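Local coordinates for beta-L-arabinobiosidase (Bacteroides thetaiotaomicron, PDB 5MQR), which probably hydrolyses arabinose-containing glycosidic linkages of plant pectin in a gut bacterium and may also act as an exo-alpha-sialidase, at residues A[120-125]-A[196-201]; A[151-156]-A[164-169]; A[187-192]-A[202-207]. One frame throughout, in Å; residues are numbered along the deposited sequence.

Two consecutive four-stranded antiparallel sheets of the region assigned as an N-terminal beta propeller meet here. From the N terminus, segment 120-125 comes first, on the last strand of the earlier sheet. The chain then builds the second sheet: interaction 2 closes the short hairpin between strands 148-157 and 163-170, and interaction 3 closes the hairpin between strands 186-192 and 202-206. Interaction 1 brings segment 196-201, in the loop of that second hairpin, back to 120-125, so interaction 2 nests inside its loop, whereas interactions 1 and 3 cross. Strands 163-170 and 186-192 are neighbours, placing interactions 2 and 3 in one sheet, while interaction 1 ties the two sheets together.

Interaction 1 of 3, residues A[120-125]-A[196-201]; sequences EIVFPP and GSFGPI
The ring of F198 has V122 over one face and I121 O at its edge, near the ring plane. V122 CG2 sits 4.0 Å from the centroid of the F198 ring and 19° off its normal, a CH-pi contact displaced toward the rim. V122 CG2 is trans to the backbone N and next to the carbonyl carbon, which turns this methyl to the ring. E120 approaches obliquely: its OE2 lies 3.8 Å from F198 CE2, the carboxylate and ring planes only 18° apart. With an alanine in place of F198, V122 CG2 would probably lose the aromatic face it rests on, and a gap would open between V122 and E120.

Further along, I201 CD1 comes to the edge of the F123 ring, 4.2 Å from CD1 of F123. The same methyl abuts the P124 ring at CD, with I201 CD1 3.7 Å from P124 CD; the CG1-CD1 arm of isoleucine is long enough for its one end methyl to meet both. No hydrogen bond joins the segments directly, but the R190 guanidinium bonds V122 O through NH1 and G199 O through NH2, spanning both. V122 and F123 lie together opposite T105 in a classic beta bulge at the outer strand of one sheet, and the packing against the hairpin loop of the next fits neighbouring blades of a beta propeller.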
loop_
_atom_site.group_PDB
_atom_site.type_symbol
_atom_site.label_atom_id
_atom_site.label_comp_id
_atom_site.label_asym_id
_atom_site.label_seq_id
_atom_site.Cartn_x
_atom_site.Cartn_y
_atom_site.Cartn_z
ATOM N N GLU A 120 -11.644 -30.030 24.613
ATOM C CA GLU A 120 -11.488 -30.728 25.861
ATOM C C GLU A 120 -12.394 -29.969 26.835
ATOM O O GLU A 120 -12.345 -28.737 26.869
ATOM C CB GLU A 120 -10.020 -30.597 26.268
ATOM C CG GLU A 120 -9.330 -31.855 26.732
ATOM C CD GLU A 120 -7.930 -31.572 27.285
ATOM O OE1 GLU A 120 -7.137 -30.890 26.594
ATOM O OE2 GLU A 120 -7.634 -32.025 28.414
ATOM N N ILE A 121 -13.205 -30.669 27.626
ATOM C CA ILE A 121 -14.062 -29.991 28.605
ATOM C C ILE A 121 -13.170 -29.364 29.683
ATOM O O ILE A 121 -12.410 -30.069 30.354
ATOM C CB ILE A 121 -15.104 -30.935 29.245
ATOM C CG1 ILE A 121 -16.086 -31.471 28.177
ATOM C CG2 ILE A 121 -15.898 -30.219 30.339
ATOM C CD1 ILE A 121 -16.792 -32.750 28.578
ATOM N N VAL A 122 -13.249 -28.044 29.828
ATOM C CA VAL A 122 -12.377 -27.303 30.754
ATOM C C VAL A 122 -13.161 -26.816 31.986
ATOM O O VAL A 122 -12.613 -26.767 33.071
ATOM C CB VAL A 122 -11.576 -26.195 30.013
ATOM C CG1 VAL A 122 -12.467 -25.063 29.511
ATOM C CG2 VAL A 122 -10.455 -25.662 30.882
ATOM N N PHE A 123 -14.440 -26.487 31.813
ATOM C CA PHE A 123 -15.374 -26.353 32.935
ATOM C C PHE A 123 -16.612 -27.213 32.631
ATOM O O PHE A 123 -17.280 -26.971 31.637
ATOM C CB PHE A 123 -15.746 -24.897 33.169
ATOM C CG PHE A 123 -14.568 -24.025 33.539
ATOM C CD1 PHE A 123 -13.884 -24.236 34.720
ATOM C CD2 PHE A 123 -14.135 -23.008 32.701
ATOM C CE1 PHE A 123 -12.809 -23.456 35.077
ATOM C CE2 PHE A 123 -13.049 -22.217 33.054
ATOM C CZ PHE A 123 -12.390 -22.446 34.247
ATOM N N PRO A 124 -16.892 -28.242 33.462
ATOM C CA PRO A 124 -17.944 -29.194 33.165
ATOM C C PRO A 124 -19.326 -28.742 33.673
ATOM O O PRO A 124 -19.415 -27.745 34.398
ATOM C CB PRO A 124 -17.482 -30.451 33.938
ATOM C CG PRO A 124 -16.804 -29.924 35.136
ATOM C CD PRO A 124 -16.222 -28.583 34.743
ATOM N N PRO A 125 -20.393 -29.487 33.311
ATOM C CA PRO A 125 -21.739 -29.241 33.854
ATOM C C PRO A 125 -21.739 -29.160 35.383
ATOM O O PRO A 125 -21.044 -29.948 36.044
ATOM C CB PRO A 125 -22.529 -30.467 33.392
ATOM C CG PRO A 125 -21.833 -30.918 32.151
ATOM C CD PRO A 125 -20.380 -30.634 32.382
ATOM N N GLY A 196 0.056 -28.976 29.090
ATOM C CA GLY A 196 -1.302 -29.278 28.608
ATOM C C GLY A 196 -2.299 -29.701 29.686
ATOM O O GLY A 196 -3.500 -29.633 29.457
ATOM N N SER A 197 -1.825 -30.131 30.854
ATOM C CA SER A 197 -2.736 -30.466 31.967
ATOM C C SER A 197 -3.403 -29.214 32.574
ATOM O O SER A 197 -2.955 -28.077 32.378
ATOM C CB SER A 197 -2.026 -31.301 33.054
ATOM O OG SER A 197 -1.096 -30.535 33.780
ATOM N N PHE A 198 -4.486 -29.456 33.295
ATOM C CA PHE A 198 -5.191 -28.432 34.058
ATOM C C PHE A 198 -4.971 -28.597 35.560
ATOM O O PHE A 198 -4.839 -29.714 36.080
ATOM C CB PHE A 198 -6.698 -28.504 33.796
ATOM C CG PHE A 198 -7.096 -28.479 32.342
ATOM C CD1 PHE A 198 -6.363 -27.787 31.389
ATOM C CD2 PHE A 198 -8.264 -29.121 31.943
ATOM C CE1 PHE A 198 -6.757 -27.777 30.071
ATOM C CE2 PHE A 198 -8.676 -29.097 30.632
ATOM C CZ PHE A 198 -7.924 -28.423 29.692
ATOM N N GLY A 199 -4.963 -27.472 36.265
ATOM C CA GLY A 199 -5.030 -27.473 37.718
ATOM C C GLY A 199 -6.457 -27.627 38.204
ATOM O O GLY A 199 -7.390 -27.728 37.389
ATOM N N PRO A 200 -6.648 -27.652 39.539
ATOM C CA PRO A 200 -8.021 -27.833 40.001
ATOM C C PRO A 200 -8.885 -26.598 39.762
ATOM O O PRO A 200 -8.367 -25.495 39.561
ATOM C CB PRO A 200 -7.878 -28.167 41.497
ATOM C CG PRO A 200 -6.420 -28.464 41.722
ATOM C CD PRO A 200 -5.671 -27.735 40.644
ATOM N N ILE A 201 -10.195 -26.826 39.711
ATOM C CA ILE A 201 -11.162 -25.762 39.565
ATOM C C ILE A 201 -11.417 -25.109 40.919
ATOM O O ILE A 201 -11.633 -25.798 41.909
ATOM C CB ILE A 201 -12.506 -26.263 38.992
ATOM C CG1 ILE A 201 -12.289 -26.873 37.602
ATOM C CG2 ILE A 201 -13.507 -25.098 38.901
ATOM C CD1 ILE A 201 -13.462 -27.670 37.094
#

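Interaction 2 of 3, residues A[151-156]-A[164-169]; sequences QRVGFY and ITMGNY. With EDO (1,2-ethanediol), chain H.
G154 O is gripped by two donors from the facing strand. T165 OG1 gives the more axial bond, 2.8 Å from G154 O and nearly in line with the carbonyl bond, while M166 N lies 2.9 Å from G154 O and well above the carbonyl plane. The hydroxyl gets there because T165 OG1 is trans to its own backbone N (chi1 -172°), which suits threonine: one branch bonds back to the neighbouring strand. Its OG1 also has a weak bond from Q90 NE2.

Past this point the pairing becomes regular. Y156 and I164 form a hydrogen-bonded antiparallel pair, with I164 N 2.8 Å from Y156 O and Y156 N 2.8 Å from I164 O; F155 and T165 make the adjoining non-hydrogen-bonded pair. These are the strands of a beta hairpin, the first two of a four-stranded sheet in the region assigned as a beta propeller. Around R152 and V153 the first strand bows away before pairing again at H150 and N168; at Q151 the side chain takes over, Q151 OE1 accepting from N168 N at 3.1 Å in a nearly straight bond (169°), while Q151 NE2 is held by T105 OG1. Glutamine serves both roles because its amide accepts and donates.

Selenomethionine M166 packs between V153 and Y156, on the face of Y156 and I164. With CG between backbone N and carbonyl carbon (chi1 55°), the extended chi2 carries SE to 4.1 Å from V153 CG1, and the bend at chi3 swings CE to 3.7 Å from Y156 CB. The Y156 hydroxyl bonds E234. On the other face the F155 ring runs alongside T165, and the F155 side chain lies about 4 Å from a bound calcium ion, a neighbour and not a ligand. R152, salt-bridged to E247, also makes a weak bond to a 1,2-ethanediol, probably from the crystallisation liquor.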
loop_
_atom_site.group_PDB
_atom_site.type_symbol
_atom_site.label_atom_id
_atom_site.label_comp_id
_atom_site.label_asym_id
_atom_site.label_seq_id
_atom_site.Cartn_x
_atom_site.Cartn_y
_atom_site.Cartn_z
ATOM N N GLN A 151 -19.884 -16.601 29.817
ATOM C CA GLN A 151 -18.670 -15.806 30.077
ATOM C C GLN A 151 -18.526 -14.782 28.994
ATOM O O GLN A 151 -18.691 -15.142 27.827
ATOM C CB GLN A 151 -17.384 -16.619 29.816
ATOM C CG GLN A 151 -17.085 -17.713 30.727
ATOM C CD GLN A 151 -17.752 -19.004 30.369
ATOM O OE1 GLN A 151 -18.626 -19.429 31.079
ATOM N NE2 GLN A 151 -17.317 -19.649 29.297
ATOM N N ARG A 152 -18.091 -13.579 29.337
ATOM C CA ARG A 152 -17.645 -12.601 28.326
ATOM C C ARG A 152 -16.131 -12.466 28.291
ATOM O O ARG A 152 -15.610 -11.699 27.466
ATOM C CB ARG A 152 -18.265 -11.234 28.604
ATOM C CG ARG A 152 -19.778 -11.220 28.657
ATOM C CD ARG A 152 -20.363 -11.496 27.288
ATOM N NE ARG A 152 -21.682 -10.889 27.167
ATOM C CZ ARG A 152 -22.630 -11.258 26.298
ATOM N NH1 ARG A 152 -22.416 -12.226 25.387
ATOM N NH2 ARG A 152 -23.808 -10.615 26.322
ATOM N N VAL A 153 -15.452 -13.170 29.215
ATOM C CA VAL A 153 -14.000 -13.167 29.349
ATOM C C VAL A 153 -13.590 -14.566 29.775
ATOM O O VAL A 153 -14.219 -15.151 30.653
ATOM C CB VAL A 153 -13.465 -12.116 30.382
ATOM C CG1 VAL A 153 -14.107 -12.246 31.760
ATOM C CG2 VAL A 153 -11.939 -12.203 30.513
ATOM N N GLY A 154 -12.533 -15.071 29.139
ATOM C CA GLY A 154 -12.095 -16.446 29.256
ATOM C C GLY A 154 -10.690 -16.729 29.759
ATOM O O GLY A 154 -10.446 -17.848 30.204
ATOM N N PHE A 155 -9.797 -15.738 29.733
ATOM C CA PHE A 155 -8.377 -15.964 29.873
ATOM C C PHE A 155 -7.677 -14.796 30.544
ATOM O O PHE A 155 -8.000 -13.649 30.253
ATOM C CB PHE A 155 -7.717 -16.141 28.502
ATOM C CG PHE A 155 -8.060 -17.419 27.793
ATOM C CD1 PHE A 155 -7.674 -18.633 28.306
ATOM C CD2 PHE A 155 -8.698 -17.394 26.574
ATOM C CE1 PHE A 155 -7.955 -19.813 27.628
ATOM C CE2 PHE A 155 -8.986 -18.564 25.897
ATOM C CZ PHE A 155 -8.616 -19.779 26.428
ATOM N N TYR A 156 -6.684 -15.093 31.386
ATOM C CA TYR A 156 -5.747 -14.092 31.935
ATOM C C TYR A 156 -4.336 -14.679 31.991
ATOM O O TYR A 156 -4.133 -15.763 32.547
ATOM C CB TYR A 156 -6.167 -13.679 33.357
ATOM C CG TYR A 156 -5.176 -12.771 34.054
ATOM C CD1 TYR A 156 -4.932 -11.498 33.559
ATOM C CD2 TYR A 156 -4.507 -13.168 35.207
ATOM C CE1 TYR A 156 -4.036 -10.647 34.158
ATOM C CE2 TYR A 156 -3.609 -12.321 35.828
ATOM C CZ TYR A 156 -3.367 -11.059 35.298
ATOM O OH TYR A 156 -2.486 -10.155 35.878
ATOM N N ILE A 164 -4.367 -18.448 33.244
ATOM C CA ILE A 164 -5.609 -18.773 33.947
ATOM C C ILE A 164 -6.754 -18.715 32.938
ATOM O O ILE A 164 -6.828 -17.781 32.120
ATOM C CB ILE A 164 -5.889 -17.808 35.124
ATOM C CG1 ILE A 164 -4.646 -17.618 36.014
ATOM C CG2 ILE A 164 -7.063 -18.295 35.973
ATOM C CD1 ILE A 164 -4.069 -18.866 36.621
ATOM N N THR A 165 -7.627 -19.717 32.968
ATOM C CA THR A 165 -8.862 -19.669 32.187
ATOM C C THR A 165 -10.030 -19.604 33.166
ATOM O O THR A 165 -9.922 -20.079 34.297
ATOM C CB THR A 165 -8.975 -20.827 31.170
ATOM O OG1 THR A 165 -10.104 -20.621 30.307
ATOM C CG2 THR A 165 -9.084 -22.175 31.869
HETATM N N MSE A 166 -11.126 -18.962 32.750
HETATM C CA MSE A 166 -12.245 -18.694 33.668
HETATM C C MSE A 166 -13.567 -18.798 32.965
HETATM O O MSE A 166 -13.673 -18.608 31.750
HETATM C CB MSE A 166 -12.138 -17.328 34.362
HETATM C CG MSE A 166 -12.003 -16.165 33.373
HETATM SE SE MSE A 166 -11.632 -14.430 34.265
HETATM C CE MSE A 166 -9.838 -14.122 33.533
ATOM N N GLY A 167 -14.584 -19.134 33.745
ATOM C CA GLY A 167 -15.937 -19.145 33.267
ATOM C C GLY A 167 -16.903 -18.959 34.402
ATOM O O GLY A 167 -16.500 -18.904 35.569
ATOM N N ASN A 168 -18.179 -18.865 34.066
ATOM C CA ASN A 168 -19.198 -18.526 35.048
ATOM C C ASN A 168 -20.438 -19.404 34.897
ATOM O O ASN A 168 -20.822 -19.753 33.785
ATOM C CB ASN A 168 -19.533 -17.056 34.868
ATOM C CG ASN A 168 -20.691 -16.612 35.722
ATOM O OD1 ASN A 168 -20.498 -16.198 36.858
ATOM N ND2 ASN A 168 -21.903 -16.679 35.171
ATOM N N TYR A 169 -21.061 -19.742 36.023
ATOM C CA TYR A 169 -22.299 -20.523 36.060
ATOM C C TYR A 169 -23.499 -19.674 36.499
ATOM O O TYR A 169 -23.487 -19.108 37.586
ATOM C CB TYR A 169 -22.136 -21.667 37.033
ATOM C CG TYR A 169 -21.096 -22.693 36.650
ATOM C CD1 TYR A 169 -21.360 -23.630 35.667
ATOM C CD2 TYR A 169 -19.866 -22.761 37.311
ATOM C CE1 TYR A 169 -20.430 -24.600 35.325
ATOM C CE2 TYR A 169 -18.923 -23.719 36.969
ATOM C CZ TYR A 169 -19.217 -24.641 35.975
ATOM O OH TYR A 169 -18.319 -25.607 35.639
HETATM C C1 EDO H . -26.253 -13.003 26.087
HETATM O O1 EDO H . -25.352 -13.874 25.363
HETATM C C2 EDO H . -26.886 -11.937 25.180
HETATM O O2 EDO H . -27.138 -10.696 25.845
#

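Interaction 3 of 3, residues A[187-192]-A[202-207]; sequences RVVREI and YFIYYN
Backbone hydrogen bonds set the register between R187-V189 and Y202-Y205. V189 and Y202 bond reciprocally, V189 N to Y202 O at 2.8 Å and Y202 N to V189 O at 3.0 Å. R187 N is 2.8 Å from Y205 O, but R187 O takes I204 N at 2.9 Å and, weakly, Y205 N. Two residues thus face one: a classic beta bulge, at which the outer strand turns a corner.

Carbon contacts fill both faces. V188 CG1 stands over the centre of the F203 ring, 3.8 Å from its centroid and 7° off the normal, an almost vertical CH-pi contact. CG1 is trans to the carbonyl carbon of V188 (chi1 -65°), which puts the methyl over the ring. On the face of R187 and V189, I204 CG2 meets V189 CG1 at 3.9 Å, the side chains crossing at about a right angle; beta-branched residues suit such extended, close-packed backbone.

The polar ends find mates outside the hairpin: R187 makes a salt bridge to E248 and a cation-pi contact with W245, and Y205 OH bonds D253. The hairpin is therefore joined by main-chain bonds and apolar packing, while R187 and Y205 tie it to the loop with W245, E248 and D253.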
loop_
_atom_site.group_PDB
_atom_site.type_symbol
_atom_site.label_atom_id
_atom_site.label_comp_id
_atom_site.label_asym_id
_atom_site.label_seq_id
_atom_site.Cartn_x
_atom_site.Cartn_y
_atom_site.Cartn_z
ATOM N N ARG A 187 -18.302 -17.489 39.552
ATOM C CA ARG A 187 -17.285 -17.581 38.551
ATOM C C ARG A 187 -16.154 -18.483 39.013
ATOM O O ARG A 187 -15.736 -18.425 40.162
ATOM C CB ARG A 187 -16.759 -16.198 38.239
ATOM C CG ARG A 187 -16.132 -16.144 36.860
ATOM C CD ARG A 187 -15.728 -14.750 36.523
ATOM N NE ARG A 187 -16.896 -13.884 36.418
ATOM C CZ ARG A 187 -17.561 -13.597 35.296
ATOM N NH1 ARG A 187 -17.204 -14.100 34.102
ATOM N NH2 ARG A 187 -18.602 -12.765 35.373
ATOM N N VAL A 188 -15.675 -19.315 38.093
ATOM C CA VAL A 188 -14.642 -20.297 38.382
ATOM C C VAL A 188 -13.423 -20.026 37.525
ATOM O O VAL A 188 -13.509 -19.389 36.483
ATOM C CB VAL A 188 -15.094 -21.760 38.154
ATOM C CG1 VAL A 188 -16.202 -22.120 39.125
ATOM C CG2 VAL A 188 -15.537 -22.011 36.711
ATOM N N VAL A 189 -12.299 -20.544 37.999
ATOM C CA VAL A 189 -11.004 -20.424 37.349
ATOM C C VAL A 189 -10.269 -21.745 37.484
ATOM O O VAL A 189 -10.507 -22.507 38.424
ATOM C CB VAL A 189 -10.093 -19.359 38.008
ATOM C CG1 VAL A 189 -10.571 -17.956 37.700
ATOM C CG2 VAL A 189 -9.968 -19.568 39.517
ATOM N N ARG A 190 -9.347 -21.980 36.561
ATOM C CA ARG A 190 -8.321 -23.006 36.729
ATOM C C ARG A 190 -7.085 -22.671 35.909
ATOM O O ARG A 190 -7.176 -21.988 34.896
ATOM C CB ARG A 190 -8.862 -24.388 36.359
ATOM C CG ARG A 190 -8.957 -24.682 34.873
ATOM C CD ARG A 190 -9.844 -25.899 34.614
ATOM N NE ARG A 190 -9.420 -27.053 35.400
ATOM C CZ ARG A 190 -9.971 -28.258 35.339
ATOM N NH1 ARG A 190 -10.988 -28.517 34.524
ATOM N NH2 ARG A 190 -9.490 -29.215 36.101
ATOM N N GLU A 191 -5.935 -23.150 36.364
ATOM C CA GLU A 191 -4.696 -22.890 35.679
ATOM C C GLU A 191 -4.561 -23.844 34.507
ATOM O O GLU A 191 -4.911 -25.015 34.618
ATOM C CB GLU A 191 -3.512 -23.064 36.618
ATOM C CG GLU A 191 -2.192 -22.711 35.925
ATOM C CD GLU A 191 -1.058 -22.427 36.880
ATOM O OE1 GLU A 191 -1.254 -22.547 38.113
ATOM O OE2 GLU A 191 0.035 -22.082 36.393
ATOM N N ILE A 192 -4.073 -23.326 33.391
ATOM C CA ILE A 192 -3.585 -24.152 32.303
ATOM C C ILE A 192 -2.041 -24.217 32.371
ATOM O O ILE A 192 -1.358 -23.194 32.391
ATOM C CB ILE A 192 -4.064 -23.628 30.945
ATOM C CG1 ILE A 192 -5.597 -23.729 30.848
ATOM C CG2 ILE A 192 -3.401 -24.414 29.808
ATOM C CD1 ILE A 192 -6.194 -22.773 29.834
ATOM N N TYR A 202 -11.383 -23.780 40.942
ATOM C CA TYR A 202 -11.802 -23.027 42.105
ATOM C C TYR A 202 -12.791 -21.923 41.719
ATOM O O TYR A 202 -12.827 -21.465 40.575
ATOM C CB TYR A 202 -10.611 -22.380 42.804
ATOM C CG TYR A 202 -9.521 -23.322 43.249
ATOM C CD1 TYR A 202 -8.480 -23.682 42.380
ATOM C CD2 TYR A 202 -9.486 -23.815 44.547
ATOM C CE1 TYR A 202 -7.463 -24.539 42.789
ATOM C CE2 TYR A 202 -8.476 -24.664 44.959
ATOM C CZ TYR A 202 -7.470 -25.020 44.078
ATOM O OH TYR A 202 -6.474 -25.855 44.497
ATOM N N PHE A 203 -13.572 -21.500 42.703
ATOM C CA PHE A 203 -14.355 -20.295 42.596
ATOM C C PHE A 203 -13.496 -19.074 42.909
ATOM O O PHE A 203 -12.762 -19.037 43.900
ATOM C CB PHE A 203 -15.536 -20.320 43.553
ATOM C CG PHE A 203 -16.730 -21.019 43.008
ATOM C CD1 PHE A 203 -17.668 -20.322 42.265
ATOM C CD2 PHE A 203 -16.912 -22.371 43.231
ATOM C CE1 PHE A 203 -18.776 -20.948 41.760
ATOM C CE2 PHE A 203 -18.020 -23.017 42.728
ATOM C CZ PHE A 203 -18.957 -22.304 41.991
ATOM N N ILE A 204 -13.621 -18.076 42.051
ATOM C CA ILE A 204 -13.014 -16.775 42.253
ATOM C C ILE A 204 -14.061 -15.710 42.686
ATOM O O ILE A 204 -13.700 -14.700 43.303
ATOM C CB ILE A 204 -12.233 -16.351 40.987
ATOM C CG1 ILE A 204 -11.313 -15.159 41.281
ATOM C CG2 ILE A 204 -13.167 -16.007 39.838
ATOM C CD1 ILE A 204 -10.307 -14.838 40.180
ATOM N N TYR A 205 -15.340 -15.928 42.364
ATOM C CA TYR A 205 -16.411 -15.012 42.745
ATOM C C TYR A 205 -17.694 -15.799 43.029
ATOM O O TYR A 205 -18.040 -16.718 42.281
ATOM C CB TYR A 205 -16.646 -13.998 41.622
ATOM C CG TYR A 205 -17.808 -13.064 41.867
ATOM C CD1 TYR A 205 -17.633 -11.860 42.565
ATOM C CD2 TYR A 205 -19.096 -13.389 41.412
ATOM C CE1 TYR A 205 -18.703 -10.994 42.789
ATOM C CE2 TYR A 205 -20.182 -12.538 41.631
ATOM C CZ TYR A 205 -19.992 -11.334 42.318
ATOM O OH TYR A 205 -21.083 -10.494 42.537
ATOM N N TYR A 206 -18.377 -15.433 44.110
ATOM C CA TYR A 206 -19.685 -15.991 44.430
ATOM C C TYR A 206 -20.750 -14.934 44.242
ATOM O O TYR A 206 -20.603 -13.796 44.723
ATOM C CB TYR A 206 -19.754 -16.466 45.868
ATOM C CG TYR A 206 -18.795 -17.580 46.199
ATOM C CD1 TYR A 206 -19.032 -18.886 45.758
ATOM C CD2 TYR A 206 -17.655 -17.335 46.951
ATOM C CE1 TYR A 206 -18.160 -19.922 46.070
ATOM C CE2 TYR A 206 -16.779 -18.366 47.275
ATOM C CZ TYR A 206 -17.029 -19.649 46.830
ATOM O OH TYR A 206 -16.149 -20.647 47.150
ATOM N N ASN A 207 -21.825 -15.313 43.552
ATOM C CA ASN A 207 -23.029 -14.504 43.527
ATOM C C ASN A 207 -23.685 -14.590 44.900
ATOM O O ASN A 207 -23.457 -15.546 45.645
ATOM C CB ASN A 207 -23.985 -14.965 42.421
ATOM C CG ASN A 207 -23.534 -14.533 41.034
ATOM O OD1 ASN A 207 -23.018 -15.333 40.265
ATOM N ND2 ASN A 207 -23.741 -13.277 40.710
#